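Long-range contacts in 2-C-methyl-D-erythritol 2,4-cyclodiphosphate synthase (Francisella tularensis subsp. tularensis, PDB 3RE3), which catalyses the cyclisation of 4-diphosphocytidyl-2-C-methyl-D-erythritol 2-phosphate to 2-C-methyl-D-erythritol 2,4-cyclodiphosphate with release of CMP, a step of non-mevalonate isoprenoid synthesis: residues His10-His15 against Gly151-Val156; Asp52-Ala57 against Val156-Tyr161; Asp101-Ala106 against Lys136-Glu141. All coordinates share one frame; numbering follows the deposited sequence.

Overall arrangement
All three contacts involve one four-stranded mixed sheet ordered 6-16, 151-161, 96-105, 133-138. Contact 1 pairs the first two strands, contact 3 the last two, and their centres lie about 9 Å apart. The seam between them is closed by the probable hydrogen bonds Ile105 N to Ala153 O and Thr103 N to His155 O, both 2.7 Å. Contact 2, its centre about 14 Å from that of contact 1 and about 18 Å from that of contact 3, lays helix 45-57 over the same sheet and shares Val156 with contact 1. Pyrophosphate lies beside Asp13 in contact 1 and, as a different molecule, beside Glu141 in contact 3. The face carrying His10, Tyr12 and Lys136 meets neighbouring subunits of the trimer.

Contact 1 of 3, residues His10-His15 against Gly151-Val156; sequences HGYDVH and GIATHV. With POP (pyrophosphate 2-), chain E.
The imidazole of His155 has the CD1 atom of Tyr12 over one face, 3.3 Å from His155 NE2 and offset toward the rim, while His10 NE2 lies in plane at its edge. The three rings form an aromatic cluster on an antiparallel strand pair, in which segments 10-15 and 151-156 run at 167° to each other. His10 NE2 and His155 ND1 are hydrogen-bonded at 3.0 Å, each atom lying in the plane of the other ring; either may donate. The ring planes of Tyr12 and His155 are inclined at 41°, an oblique meeting. With CG anti to the backbone N, the Tyr12 ring extends over His155 and brings OH to Ala153 CB, 3.7 Å away. His155 also meets His155 of each neighbouring subunit edge-to-face, so the cluster continues into both, consistent with a place near the threefold axis.

On the other side of the sheet, Asp13 and Thr154 turn toward helix 45-57. The Asp13 carboxylate adjoins a pyrophosphate, although its short approach makes the detailed geometry doubtful. Hydrogen-bonded pairs Gly11-Val156, Asp13-Thr154 and His15-Ile152 alternate with the non-hydrogen-bonded pairs Tyr12-His155 and Val14-Ala153. At the last hydrogen-bonded pair, His15 N donates to Ile152 O over 2.8 Å, with an N-H...O angle of 169°.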
loop_
_atom_site.group_PDB
_atom_site.type_symbol
_atom_site.label_atom_id
_atom_site.label_comp_id
_atom_site.label_asym_id
_atom_site.label_seq_id
_atom_site.Cartn_x
_atom_site.Cartn_y
_atom_site.Cartn_z
ATOM N N HIS A 10 0.857 4.573 7.498
ATOM C CA HIS A 10 1.066 3.377 6.680
ATOM C C HIS A 10 2.394 2.686 6.973
ATOM O O HIS A 10 3.437 3.274 6.737
ATOM C CB HIS A 10 1.043 3.774 5.214
ATOM C CG HIS A 10 1.414 2.662 4.293
ATOM N ND1 HIS A 10 2.647 2.575 3.695
ATOM C CD2 HIS A 10 0.715 1.577 3.887
ATOM C CE1 HIS A 10 2.692 1.484 2.951
ATOM N NE2 HIS A 10 1.532 0.864 3.049
ATOM N N GLY A 11 2.370 1.459 7.490
ATOM C CA GLY A 11 3.563 0.632 7.512
ATOM C C GLY A 11 3.697 -0.399 6.398
ATOM O O GLY A 11 2.724 -0.973 5.930
ATOM N N TYR A 12 4.924 -0.716 6.031
ATOM C CA TYR A 12 5.160 -1.821 5.107
ATOM C C TYR A 12 6.390 -2.591 5.524
ATOM O O TYR A 12 7.478 -2.033 5.590
ATOM C CB TYR A 12 5.335 -1.320 3.682
ATOM C CG TYR A 12 5.706 -2.409 2.710
ATOM C CD1 TYR A 12 4.794 -3.384 2.362
ATOM C CD2 TYR A 12 6.974 -2.466 2.138
ATOM C CE1 TYR A 12 5.121 -4.382 1.468
ATOM C CE2 TYR A 12 7.318 -3.469 1.243
ATOM C CZ TYR A 12 6.382 -4.429 0.909
ATOM O OH TYR A 12 6.691 -5.440 0.007
ATOM N N ASP A 13 6.241 -3.879 5.767
ATOM C CA ASP A 13 7.411 -4.654 6.122
ATOM C C ASP A 13 7.614 -5.939 5.322
ATOM O O ASP A 13 6.664 -6.565 4.853
ATOM C CB ASP A 13 7.453 -4.940 7.617
ATOM C CG ASP A 13 8.828 -5.324 8.070
ATOM O OD1 ASP A 13 9.793 -4.833 7.450
ATOM O OD2 ASP A 13 8.958 -6.112 9.022
ATOM N N VAL A 14 8.875 -6.324 5.177
ATOM C CA VAL A 14 9.207 -7.573 4.499
ATOM C C VAL A 14 10.129 -8.397 5.360
ATOM O O VAL A 14 11.050 -7.871 5.966
ATOM C CB VAL A 14 9.861 -7.345 3.130
ATOM C CG1 VAL A 14 10.384 -8.668 2.580
ATOM C CG2 VAL A 14 8.859 -6.741 2.167
ATOM N N HIS A 15 9.843 -9.689 5.434
ATOM C CA HIS A 15 10.689 -10.637 6.129
ATOM C C HIS A 15 11.175 -11.685 5.150
ATOM O O HIS A 15 10.366 -12.301 4.457
ATOM C CB HIS A 15 9.921 -11.330 7.238
ATOM C CG HIS A 15 10.761 -12.271 8.035
ATOM N ND1 HIS A 15 10.390 -13.570 8.294
ATOM C CD2 HIS A 15 11.977 -12.103 8.604
ATOM C CE1 HIS A 15 11.335 -14.161 9.002
ATOM N NE2 HIS A 15 12.309 -13.293 9.204
ATOM N N GLY A 151 9.900 -15.054 1.023
ATOM C CA GLY A 151 9.624 -14.190 2.154
ATOM C C GLY A 151 8.171 -13.767 2.200
ATOM O O GLY A 151 7.365 -14.221 1.383
ATOM N N ILE A 152 7.843 -12.898 3.153
ATOM C CA ILE A 152 6.498 -12.360 3.284
ATOM C C ILE A 152 6.512 -10.866 3.560
ATOM O O ILE A 152 7.506 -10.314 4.033
ATOM C CB ILE A 152 5.716 -13.039 4.414
ATOM C CG1 ILE A 152 6.473 -12.901 5.725
ATOM C CG2 ILE A 152 5.476 -14.502 4.100
ATOM C CD1 ILE A 152 5.838 -13.661 6.823
ATOM N N ALA A 153 5.394 -10.220 3.258
ATOM C CA ALA A 153 5.270 -8.800 3.495
ATOM C C ALA A 153 3.972 -8.542 4.215
ATOM O O ALA A 153 3.072 -9.381 4.217
ATOM C CB ALA A 153 5.298 -8.044 2.192
ATOM N N THR A 154 3.888 -7.383 4.847
ATOM C CA THR A 154 2.622 -6.915 5.405
ATOM C C THR A 154 2.484 -5.436 5.144
ATOM O O THR A 154 3.462 -4.687 5.212
ATOM C CB THR A 154 2.465 -7.180 6.920
ATOM O OG1 THR A 154 3.676 -6.841 7.598
ATOM C CG2 THR A 154 2.174 -8.627 7.173
ATOM N N HIS A 155 1.260 -5.049 4.801
ATOM C CA HIS A 155 0.836 -3.660 4.748
ATOM C C HIS A 155 -0.096 -3.364 5.924
ATOM O O HIS A 155 -1.044 -4.103 6.189
ATOM C CB HIS A 155 0.074 -3.391 3.460
ATOM C CG HIS A 155 0.945 -3.184 2.262
ATOM N ND1 HIS A 155 1.407 -1.942 1.893
ATOM C CD2 HIS A 155 1.403 -4.055 1.329
ATOM C CE1 HIS A 155 2.126 -2.054 0.786
ATOM N NE2 HIS A 155 2.144 -3.326 0.431
ATOM N N VAL A 156 0.174 -2.279 6.626
ATOM C CA VAL A 156 -0.744 -1.810 7.651
ATOM C C VAL A 156 -1.132 -0.371 7.355
ATOM O O VAL A 156 -0.294 0.440 6.955
ATOM C CB VAL A 156 -0.136 -1.876 9.068
ATOM C CG1 VAL A 156 -1.153 -1.395 10.103
ATOM C CG2 VAL A 156 0.315 -3.282 9.390
HETATM P P1 POP E . 12.488 -5.749 8.057
HETATM O O1 POP E . 12.166 -4.368 8.582
HETATM O O2 POP E . 12.451 -5.721 6.545
HETATM O O3 POP E . 13.869 -6.146 8.519
HETATM O O POP E . 11.404 -6.810 8.619
HETATM P P2 POP E . 11.647 -7.780 9.893
HETATM O O4 POP E . 10.301 -8.276 10.363
HETATM O O5 POP E . 12.520 -8.956 9.514
HETATM O O6 POP E . 12.290 -7.012 11.026
#

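Contact 2 of 3, residues Asp52-Ala57 against Val156-Tyr161. With NA (sodium ion), chain F.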
loop_
_atom_site.group_PDB
_atom_site.type_symbol
_atom_site.label_atom_id
_atom_site.label_comp_id
_atom_site.label_asym_id
_atom_site.label_seq_id
_atom_site.Cartn_x
_atom_site.Cartn_y
_atom_site.Cartn_z
ATOM N N ASP A 52 5.388 0.986 12.562
ATOM C CA ASP A 52 5.683 1.957 11.521
ATOM C C ASP A 52 4.464 2.805 11.152
ATOM O O ASP A 52 4.595 4.006 10.951
ATOM C CB ASP A 52 6.220 1.251 10.268
ATOM C CG ASP A 52 7.702 0.917 10.367
ATOM O OD1 ASP A 52 8.381 1.471 11.264
ATOM O OD2 ASP A 52 8.190 0.116 9.532
ATOM N N ALA A 53 3.288 2.189 11.054
ATOM C CA ALA A 53 2.087 2.915 10.654
ATOM C C ALA A 53 1.715 3.952 11.712
ATOM O O ALA A 53 1.349 5.093 11.407
ATOM C CB ALA A 53 0.928 1.952 10.422
ATOM N N ILE A 54 1.819 3.537 12.965
ATOM C CA ILE A 54 1.456 4.385 14.086
ATOM C C ILE A 54 2.417 5.567 14.229
ATOM O O ILE A 54 1.983 6.709 14.306
ATOM C CB ILE A 54 1.347 3.564 15.376
ATOM C CG1 ILE A 54 0.033 2.777 15.357
ATOM C CG2 ILE A 54 1.406 4.459 16.596
ATOM C CD1 ILE A 54 -0.074 1.703 16.410
ATOM N N LEU A 55 3.718 5.303 14.240
ATOM C CA LEU A 55 4.691 6.381 14.282
ATOM C C LEU A 55 4.561 7.199 13.021
ATOM O O LEU A 55 4.781 8.405 13.027
ATOM C CB LEU A 55 6.102 5.834 14.406
ATOM C CG LEU A 55 6.270 4.970 15.651
ATOM C CD1 LEU A 55 7.557 4.185 15.641
ATOM C CD2 LEU A 55 6.200 5.830 16.886
ATOM N N GLY A 56 4.197 6.539 11.931
ATOM C CA GLY A 56 3.966 7.254 10.694
ATOM C C GLY A 56 2.861 8.285 10.851
ATOM O O GLY A 56 3.045 9.461 10.570
ATOM N N ALA A 57 1.704 7.833 11.306
ATOM C CA ALA A 57 0.577 8.731 11.533
ATOM C C ALA A 57 0.936 9.942 12.409
ATOM O O ALA A 57 0.461 11.037 12.162
ATOM C CB ALA A 57 -0.594 7.959 12.137
ATOM N N VAL A 156 0.174 -2.279 6.626
ATOM C CA VAL A 156 -0.744 -1.810 7.651
ATOM C C VAL A 156 -1.132 -0.371 7.355
ATOM O O VAL A 156 -0.294 0.440 6.955
ATOM C CB VAL A 156 -0.136 -1.876 9.068
ATOM C CG1 VAL A 156 -1.153 -1.395 10.103
ATOM C CG2 VAL A 156 0.315 -3.282 9.390
ATOM N N VAL A 157 -2.413 -0.075 7.527
ATOM C CA VAL A 157 -2.885 1.298 7.610
ATOM C C VAL A 157 -3.589 1.496 8.953
ATOM O O VAL A 157 -4.354 0.640 9.411
ATOM C CB VAL A 157 -3.848 1.653 6.466
ATOM C CG1 VAL A 157 -3.090 1.843 5.173
ATOM C CG2 VAL A 157 -4.949 0.597 6.334
ATOM N N CYS A 158 -3.316 2.621 9.597
ATOM C CA CYS A 158 -4.025 2.977 10.817
ATOM C C CYS A 158 -4.637 4.345 10.651
ATOM O O CYS A 158 -4.134 5.163 9.879
ATOM C CB CYS A 158 -3.098 2.979 12.032
ATOM S SG CYS A 158 -1.731 4.085 11.843
ATOM N N LEU A 159 -5.747 4.571 11.352
ATOM C CA LEU A 159 -6.363 5.895 11.457
ATOM C C LEU A 159 -6.374 6.318 12.915
ATOM O O LEU A 159 -6.903 5.607 13.759
ATOM C CB LEU A 159 -7.786 5.874 10.928
ATOM C CG LEU A 159 -8.462 7.207 10.653
ATOM C CD1 LEU A 159 -7.592 8.126 9.810
ATOM C CD2 LEU A 159 -9.789 6.967 9.957
ATOM N N LEU A 160 -5.791 7.475 13.205
ATOM C CA LEU A 160 -5.733 8.001 14.574
ATOM C C LEU A 160 -6.634 9.233 14.778
ATOM O O LEU A 160 -6.859 10.000 13.843
ATOM C CB LEU A 160 -4.295 8.361 14.921
ATOM C CG LEU A 160 -3.270 7.235 14.809
ATOM C CD1 LEU A 160 -1.901 7.724 15.297
ATOM C CD2 LEU A 160 -3.729 6.018 15.608
ATOM N N TYR A 161 -7.162 9.415 15.987
ATOM C CA TYR A 161 -7.977 10.604 16.283
ATOM C C TYR A 161 -7.632 11.276 17.611
ATOM O O TYR A 161 -6.987 10.678 18.485
ATOM C CB TYR A 161 -9.474 10.288 16.226
ATOM C CG TYR A 161 -9.987 9.495 17.407
ATOM C CD1 TYR A 161 -10.428 10.131 18.568
ATOM C CD2 TYR A 161 -10.041 8.121 17.362
ATOM C CE1 TYR A 161 -10.898 9.403 19.648
ATOM C CE2 TYR A 161 -10.502 7.390 18.426
ATOM C CZ TYR A 161 -10.929 8.029 19.570
ATOM O OH TYR A 161 -11.392 7.278 20.626
HETATM NA NA NA F . 2.292 11.963 9.261
#
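In the alpha-beta half sandwich of this chain, Ala53, Ile54 and Ala57 of helix 45-57 pack against Val156, Cys158 and Leu160 of strand 151-161. The short axes approach to 7.7 Å and cross at -41°, a close approach consistent with two alanines on the helix side. Ala53 CB faces the strand and touches Cys158 SG at 3.7 Å and Val156 CG1 at 4.0 Å. Cys158 SG lies between its own backbone N and carbonyl carbon (chi1 58°), and from there it also adjoins Ala53 O and the CB of Ala57. Ile54 joins from the flank, its CG1 4.1 Å from the same sulfur. One turn along the helix, Ala57 CB meets Leu160 CD1 at 3.4 Å. No hydrogen bond crosses the interface; Ala53 O is taken up within the helix by Ala57 N.

Farther out, Ile86 and Leu90 of helix 79-92 touch Ile54 and Leu160 respectively. Gly56 O binds a sodium ion at 2.9 Å, with Asn99 OD1 of a neighbouring subunit as the second ligand, which ties this helix end to the trimer interface. The alternation along the strand, with one sheet face under helices while Val157 and Leu159 point to the other, where neighbouring subunits pack, is typical of an alpha-beta half sandwich.

Contact 3 of 3, residues Asp101-Ala106 against Lys136-Glu141. With POP (pyrophosphate 2-), chain B.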
loop_
_atom_site.group_PDB
_atom_site.type_symbol
_atom_site.label_atom_id
_atom_site.label_comp_id
_atom_site.label_asym_id
_atom_site.label_seq_id
_atom_site.Cartn_x
_atom_site.Cartn_y
_atom_site.Cartn_z
ATOM N N ASP A 101 -6.100 -1.492 9.820
ATOM C CA ASP A 101 -6.260 -2.539 8.808
ATOM C C ASP A 101 -4.932 -3.163 8.364
ATOM O O ASP A 101 -3.992 -2.459 8.012
ATOM C CB ASP A 101 -7.021 -2.006 7.595
ATOM C CG ASP A 101 -7.677 -3.119 6.795
ATOM O OD1 ASP A 101 -7.665 -4.274 7.270
ATOM O OD2 ASP A 101 -8.224 -2.847 5.706
ATOM N N CYS A 102 -4.855 -4.487 8.377
ATOM C CA CYS A 102 -3.602 -5.169 8.038
ATOM C C CYS A 102 -3.815 -6.145 6.908
ATOM O O CYS A 102 -4.805 -6.890 6.888
ATOM C CB CYS A 102 -3.040 -5.938 9.230
ATOM S SG CYS A 102 -2.807 -4.979 10.721
ATOM N N THR A 103 -2.884 -6.124 5.959
ATOM C CA THR A 103 -2.837 -7.129 4.910
ATOM C C THR A 103 -1.499 -7.876 4.947
ATOM O O THR A 103 -0.442 -7.323 4.665
ATOM C CB THR A 103 -3.070 -6.507 3.528
ATOM O OG1 THR A 103 -4.260 -5.715 3.562
ATOM C CG2 THR A 103 -3.205 -7.589 2.456
ATOM N N ILE A 104 -1.566 -9.143 5.313
ATOM C CA ILE A 104 -0.415 -10.022 5.242
ATOM C C ILE A 104 -0.316 -10.646 3.861
ATOM O O ILE A 104 -1.269 -11.256 3.383
ATOM C CB ILE A 104 -0.533 -11.144 6.269
ATOM C CG1 ILE A 104 -0.682 -10.543 7.667
ATOM C CG2 ILE A 104 0.666 -12.084 6.176
ATOM C CD1 ILE A 104 -1.014 -11.553 8.721
ATOM N N ILE A 105 0.834 -10.476 3.222
ATOM C CA ILE A 105 1.072 -11.053 1.904
ATOM C C ILE A 105 2.044 -12.224 1.974
ATOM O O ILE A 105 3.230 -12.037 2.233
ATOM C CB ILE A 105 1.624 -9.981 0.955
ATOM C CG1 ILE A 105 0.764 -8.718 1.073
ATOM C CG2 ILE A 105 1.707 -10.523 -0.475
ATOM C CD1 ILE A 105 1.146 -7.620 0.142
ATOM N N ALA A 106 1.531 -13.433 1.768
ATOM C CA ALA A 106 2.351 -14.642 1.889
ATOM C C ALA A 106 1.865 -15.770 0.998
ATOM O O ALA A 106 0.664 -15.964 0.859
ATOM C CB ALA A 106 2.359 -15.104 3.311
ATOM N N LYS A 136 -6.146 -9.284 7.392
ATOM C CA LYS A 136 -6.465 -10.213 6.306
ATOM C C LYS A 136 -5.192 -10.740 5.633
ATOM O O LYS A 136 -4.143 -10.110 5.699
ATOM C CB LYS A 136 -7.396 -9.562 5.282
ATOM C CG LYS A 136 -6.927 -8.207 4.815
ATOM C CD LYS A 136 -7.929 -7.575 3.890
ATOM C CE LYS A 136 -8.257 -6.193 4.364
ATOM N NZ LYS A 136 -7.012 -5.501 4.804
ATOM N N ALA A 137 -5.281 -11.900 4.992
ATOM C CA ALA A 137 -4.108 -12.467 4.316
ATOM C C ALA A 137 -4.410 -12.777 2.856
ATOM O O ALA A 137 -5.425 -13.405 2.551
ATOM C CB ALA A 137 -3.627 -13.708 5.041
ATOM N N THR A 138 -3.541 -12.327 1.953
ATOM C CA THR A 138 -3.680 -12.687 0.541
ATOM C C THR A 138 -2.373 -13.291 -0.014
ATOM O O THR A 138 -1.361 -13.361 0.679
ATOM C CB THR A 138 -4.144 -11.473 -0.322
ATOM O OG1 THR A 138 -4.610 -11.914 -1.610
ATOM C CG2 THR A 138 -3.029 -10.446 -0.491
ATOM N N THR A 139 -2.397 -13.714 -1.272
ATOM C CA THR A 139 -1.225 -14.296 -1.913
ATOM C C THR A 139 -0.896 -13.522 -3.165
ATOM O O THR A 139 -1.685 -12.692 -3.622
ATOM C CB THR A 139 -1.400 -15.774 -2.323
ATOM O OG1 THR A 139 -2.285 -15.867 -3.445
ATOM C CG2 THR A 139 -1.905 -16.613 -1.166
ATOM N N THR A 140 0.296 -13.767 -3.689
ATOM C CA THR A 140 0.689 -13.211 -4.967
ATOM C C THR A 140 0.377 -14.183 -6.091
ATOM O O THR A 140 0.774 -13.973 -7.226
ATOM C CB THR A 140 2.153 -12.868 -4.970
ATOM O OG1 THR A 140 2.885 -13.996 -4.477
ATOM C CG2 THR A 140 2.382 -11.683 -4.047
ATOM N N GLU A 141 -0.299 -15.273 -5.761
ATOM C CA GLU A 141 -0.633 -16.299 -6.750
ATOM C C GLU A 141 0.622 -16.899 -7.370
ATOM O O GLU A 141 0.715 -17.062 -8.583
ATOM C CB GLU A 141 -1.569 -15.741 -7.827
ATOM C CG GLU A 141 -2.929 -15.352 -7.283
ATOM C CD GLU A 141 -4.045 -15.407 -8.320
ATOM O OE1 GLU A 141 -3.776 -15.228 -9.532
ATOM O OE2 GLU A 141 -5.208 -15.628 -7.912
HETATM P P1 POP B . -6.600 -13.286 -5.817
HETATM O O1 POP B . -7.301 -12.920 -4.528
HETATM O O2 POP B . -5.106 -13.151 -5.618
HETATM O O3 POP B . -6.932 -14.715 -6.174
HETATM O O POP B . -7.093 -12.302 -7.002
HETATM P P2 POP B . -8.228 -12.682 -8.094
HETATM O O4 POP B . -8.712 -11.400 -8.726
HETATM O O5 POP B . -7.664 -13.596 -9.160
HETATM O O6 POP B . -9.405 -13.351 -7.420
#
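Lys136 NZ meets Asp101 OD1 at 2.8 Å in a salt bridge whose hydrogen bond is weak, and donates to Thr103 OG1 at 3.0 Å. A further weak bond from the same nitrogen runs to Cys102 O. The lysine begins with CG between its backbone N and carbonyl carbon (chi1 50°) and bends at chi3 and chi4, which folds its tip back over strand 96-105; it crosses the Asp101 side chain at about a right angle.

The backbone under this polar group is a parallel strand pair, with axes at 29°. Lys136 N donates to Cys102 O over 2.8 Å, Ile104 N to Lys136 O, and Thr138 N to Ile104 O, the zigzag of a parallel ladder that Ala106 N extends by bonding Thr138 O. Thr103 CG2 and Thr138 CG2 meet at 4.1 Å on the lysine side, and farther along Ile105 CG2 touches Thr140 CG2 at 3.8 Å. Beyond the strand, Thr139 OG1 accepts from Glu141 N at 3.1 Å, forming an ST turn. Glu141 OE2 then lies 2.6 Å from O3 of a pyrophosphate.

The strands belong to a beta-alpha-beta unit with helix 115-126 as the connection. His10 of a neighbouring subunit completes the polar group: its N donates to Asp101 OD2, its O accepts from Lys136 NZ, and its ND1 is hydrogen-bonded to Thr103 OG1. Asn134 ND2 holds Asp101 OD1 as well. The buried ammonium group is thus surrounded by acceptors from two chains. The carboxylate probably favours the protonated lysine; because NZ bonds within its own chain and to the neighbour, the group joins the strand pair to the subunit interface.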